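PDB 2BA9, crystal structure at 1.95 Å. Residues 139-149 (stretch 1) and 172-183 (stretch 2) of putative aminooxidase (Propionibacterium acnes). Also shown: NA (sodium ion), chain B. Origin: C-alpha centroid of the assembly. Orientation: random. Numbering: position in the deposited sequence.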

# COMPACT_ATOMS: atom_id res chain seq x y z
N GLU A 139 8.02 -12.13 -18.80
CA GLU A 139 9.35 -11.60 -18.45
C GLU A 139 9.43 -10.07 -18.54
O GLU A 139 10.12 -9.41 -17.74
CB GLU A 139 10.45 -12.25 -19.30
CG GLU A 139 10.43 -11.85 -20.77
CD GLU A 139 11.13 -12.84 -21.67
OE1 GLU A 139 11.99 -13.61 -21.18
OE2 GLU A 139 10.80 -12.86 -22.89
N ASP A 140 8.74 -9.50 -19.52
CA ASP A 140 8.75 -8.05 -19.72
C ASP A 140 8.27 -7.31 -18.46
O ASP A 140 8.75 -6.22 -18.17
CB ASP A 140 7.89 -7.65 -20.91
CG ASP A 140 8.44 -8.16 -22.24
OD1 ASP A 140 9.57 -8.71 -22.30
OD2 ASP A 140 7.71 -8.01 -23.23
N LEU A 141 7.34 -7.91 -17.73
CA LEU A 141 6.76 -7.28 -16.53
C LEU A 141 7.72 -7.29 -15.33
O LEU A 141 7.47 -6.61 -14.32
CB LEU A 141 5.45 -7.98 -16.16
CG LEU A 141 4.31 -7.80 -17.18
CD1 LEU A 141 3.20 -8.78 -16.88
CD2 LEU A 141 3.80 -6.38 -17.15
N MET A 142 8.79 -8.05 -15.45
CA MET A 142 9.84 -8.12 -14.42
C MET A 142 10.84 -6.96 -14.51
O MET A 142 11.66 -6.77 -13.60
CB MET A 142 10.56 -9.46 -14.55
CG MET A 142 9.64 -10.66 -14.44
SD MET A 142 10.52 -12.21 -14.33
CE MET A 142 9.16 -13.39 -14.42
N LEU A 143 10.76 -6.19 -15.59
CA LEU A 143 11.59 -5.02 -15.83
C LEU A 143 11.03 -3.79 -15.10
O LEU A 143 9.84 -3.72 -14.85
CB LEU A 143 11.64 -4.71 -17.32
CG LEU A 143 12.41 -5.67 -18.21
CD1 LEU A 143 12.18 -5.38 -19.72
CD2 LEU A 143 13.91 -5.59 -17.82
N PRO A 144 11.90 -2.79 -14.80
CA PRO A 144 11.36 -1.53 -14.29
C PRO A 144 10.31 -0.97 -15.27
O PRO A 144 10.43 -1.17 -16.49
CB PRO A 144 12.59 -0.62 -14.18
CG PRO A 144 13.76 -1.55 -14.11
CD PRO A 144 13.37 -2.75 -14.90
N PHE A 145 9.29 -0.30 -14.72
CA PHE A 145 8.14 0.13 -15.52
C PHE A 145 8.49 0.91 -16.78
O PHE A 145 7.90 0.65 -17.83
CB PHE A 145 7.15 0.93 -14.67
CG PHE A 145 5.78 1.12 -15.31
CD1 PHE A 145 4.99 0.03 -15.62
CD2 PHE A 145 5.26 2.39 -15.54
CE1 PHE A 145 3.73 0.19 -16.21
CE2 PHE A 145 4.00 2.56 -16.10
CZ PHE A 145 3.24 1.46 -16.43
N ASP A 146 9.45 1.83 -16.70
CA ASP A 146 9.85 2.62 -17.87
C ASP A 146 10.48 1.75 -18.94
O ASP A 146 10.27 2.00 -20.14
CB ASP A 146 10.84 3.74 -17.52
CG ASP A 146 10.17 4.95 -16.89
OD1 ASP A 146 8.99 5.26 -17.23
OD2 ASP A 146 10.84 5.60 -16.06
N GLU A 147 11.29 0.78 -18.52
CA GLU A 147 11.92 -0.16 -19.45
C GLU A 147 10.85 -1.02 -20.13
O GLU A 147 10.86 -1.20 -21.34
CB GLU A 147 12.94 -1.04 -18.72
CG GLU A 147 14.22 -0.31 -18.39
CD GLU A 147 15.25 -1.20 -17.71
OE1 GLU A 147 15.39 -2.38 -18.13
OE2 GLU A 147 15.91 -0.71 -16.75
N PHE A 148 9.91 -1.53 -19.34
CA PHE A 148 8.74 -2.22 -19.87
C PHE A 148 8.03 -1.39 -20.95
O PHE A 148 7.76 -1.89 -22.05
CB PHE A 148 7.78 -2.57 -18.71
CG PHE A 148 6.39 -2.97 -19.16
CD1 PHE A 148 6.12 -4.26 -19.56
CD2 PHE A 148 5.37 -2.03 -19.19
CE1 PHE A 148 4.84 -4.64 -19.98
CE2 PHE A 148 4.08 -2.39 -19.59
CZ PHE A 148 3.82 -3.70 -19.99
N LEU A 149 7.74 -0.13 -20.64
CA LEU A 149 7.10 0.79 -21.59
C LEU A 149 7.95 1.01 -22.85
O LEU A 149 7.44 0.93 -23.99
CB LEU A 149 6.78 2.14 -20.92
CG LEU A 149 5.67 2.17 -19.87
CD1 LEU A 149 5.39 3.60 -19.36
CD2 LEU A 149 4.38 1.54 -20.38
NA NA B . -5.50 -5.75 -8.95
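Stretch 2 172-183: HFDNVPAAYVLK

Stretch 2 meets stretch 1 as one loop-to-helix turn facing another. P144 and P177 each hold the N-cap position, phi near -55° and psi near 145°, and form a single beta bridge with CA atoms 4.0 Å apart. From this point helix 145-149 and helix 178-183 diverge almost at right angles, at 86°, their axes no closer than 9.8 Å.

Backbone bonds set the register. The first turn of a helix leaves its amides without partners inside the helix, and here each helix borrows carbonyls from the residues that precede the other helix: A178 N donates to L143 O (2.7 Å) and A179 N to L141 O (2.8 Å), while F145 N donates to V176 O (3.0 Å) and D146 N to F173 O (3.1 Å). CA-H...O contacts reinforce the bridge, P177 CA to L143 O at 3.3 Å and P144 CA to V176 O at 3.5 Å.

Aromatic packing centers on F145, chi1 t. Its edge meets the face of F173, CD2 of F145 lying 3.5 Å from CG of F173, and V181 CG1 lies over one face of the F145 ring in a CH-pi contact, 3.7 Å from F145 CE1.

Apolar contacts extend from A178 and L182 to L141 and F148. A178, small and directed toward stretch 1, brings CB to 3.7 Å from F148 CB; L182 CD1 lies 3.6 Å from both L141 CD2 and F148 CE2.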

# COMPACT_ATOMS: atom_id res chain seq x y z
N HIS A 172 9.56 5.00 -8.02
CA HIS A 172 9.84 5.58 -9.32
C HIS A 172 9.98 4.52 -10.42
O HIS A 172 10.56 3.47 -10.21
CB HIS A 172 11.07 6.48 -9.23
CG HIS A 172 10.87 7.66 -8.33
ND1 HIS A 172 10.84 7.56 -6.96
CD2 HIS A 172 10.66 8.97 -8.61
CE1 HIS A 172 10.63 8.75 -6.43
NE2 HIS A 172 10.52 9.63 -7.41
N PHE A 173 9.43 4.85 -11.59
CA PHE A 173 9.36 3.94 -12.73
C PHE A 173 10.72 3.57 -13.34
O PHE A 173 10.82 2.59 -14.08
CB PHE A 173 8.47 4.55 -13.83
CG PHE A 173 7.00 4.64 -13.48
CD1 PHE A 173 6.18 5.54 -14.17
CD2 PHE A 173 6.40 3.82 -12.51
CE1 PHE A 173 4.81 5.64 -13.88
CE2 PHE A 173 5.03 3.92 -12.23
CZ PHE A 173 4.24 4.83 -12.91
N ASP A 174 11.75 4.35 -13.04
CA ASP A 174 13.11 4.02 -13.48
C ASP A 174 13.64 2.71 -12.84
O ASP A 174 14.58 2.11 -13.36
CB ASP A 174 14.07 5.19 -13.20
CG ASP A 174 14.23 5.46 -11.70
OD1 ASP A 174 13.49 6.32 -11.17
OD2 ASP A 174 15.10 4.82 -11.05
N ASN A 175 13.04 2.29 -11.72
CA ASN A 175 13.47 1.09 -11.02
C ASN A 175 12.37 0.12 -10.54
O ASN A 175 12.59 -1.08 -10.52
CB ASN A 175 14.36 1.49 -9.84
CG ASN A 175 13.62 2.29 -8.80
OD1 ASN A 175 13.11 1.74 -7.85
ND2 ASN A 175 13.55 3.60 -8.99
N VAL A 176 11.19 0.61 -10.16
CA VAL A 176 10.14 -0.29 -9.64
C VAL A 176 9.60 -1.20 -10.74
O VAL A 176 9.14 -0.69 -11.77
CB VAL A 176 8.97 0.48 -9.02
CG1 VAL A 176 7.76 -0.45 -8.79
CG2 VAL A 176 9.39 1.15 -7.74
N PRO A 177 9.65 -2.53 -10.55
CA PRO A 177 9.21 -3.46 -11.59
C PRO A 177 7.76 -3.32 -12.07
O PRO A 177 6.85 -3.10 -11.25
CB PRO A 177 9.42 -4.84 -10.94
CG PRO A 177 10.47 -4.61 -9.90
CD PRO A 177 10.19 -3.25 -9.37
N ALA A 178 7.55 -3.53 -13.38
CA ALA A 178 6.23 -3.38 -14.02
C ALA A 178 5.11 -4.16 -13.33
O ALA A 178 3.98 -3.67 -13.23
CB ALA A 178 6.31 -3.78 -15.50
N ALA A 179 5.42 -5.35 -12.84
CA ALA A 179 4.44 -6.25 -12.19
C ALA A 179 3.71 -5.62 -11.00
O ALA A 179 2.53 -5.88 -10.76
CB ALA A 179 5.13 -7.50 -11.72
N TYR A 180 4.42 -4.82 -10.22
CA TYR A 180 3.78 -4.11 -9.12
C TYR A 180 2.82 -3.05 -9.67
O TYR A 180 1.67 -2.97 -9.24
CB TYR A 180 4.83 -3.47 -8.20
CG TYR A 180 5.71 -4.48 -7.52
CD1 TYR A 180 5.20 -5.36 -6.57
CD2 TYR A 180 7.07 -4.56 -7.82
CE1 TYR A 180 6.01 -6.30 -5.94
CE2 TYR A 180 7.90 -5.48 -7.19
CZ TYR A 180 7.36 -6.36 -6.25
OH TYR A 180 8.20 -7.28 -5.62
N VAL A 181 3.29 -2.28 -10.64
CA VAL A 181 2.53 -1.12 -11.13
C VAL A 181 1.18 -1.58 -11.68
O VAL A 181 0.14 -1.03 -11.31
CB VAL A 181 3.28 -0.35 -12.25
CG1 VAL A 181 2.41 0.84 -12.79
CG2 VAL A 181 4.68 0.13 -11.73
N LEU A 182 1.24 -2.61 -12.52
CA LEU A 182 0.10 -3.06 -13.32
C LEU A 182 -0.87 -3.98 -12.56
O LEU A 182 -2.01 -4.19 -13.01
CB LEU A 182 0.60 -3.67 -14.63
CG LEU A 182 1.23 -2.61 -15.56
CD1 LEU A 182 2.07 -3.23 -16.67
CD2 LEU A 182 0.13 -1.71 -16.14
N LYS A 183 -0.44 -4.52 -11.42
CA LYS A 183 -1.33 -5.23 -10.49
C LYS A 183 -2.17 -4.27 -9.66
O LYS A 183 -3.32 -4.58 -9.32
CB LYS A 183 -0.53 -6.20 -9.58
CG LYS A 183 -0.08 -7.45 -10.33
CD LYS A 183 0.69 -8.45 -9.47
CE LYS A 183 1.28 -9.55 -10.32
NZ LYS A 183 0.25 -10.31 -11.12
O HOH W 1 15.15 2.09 -15.92
O HOH W 2 -5.99 -3.48 -9.24
O HOH W 3 -4.20 -7.75 -8.63
O HOH W 4 -5.50 -5.94 -11.06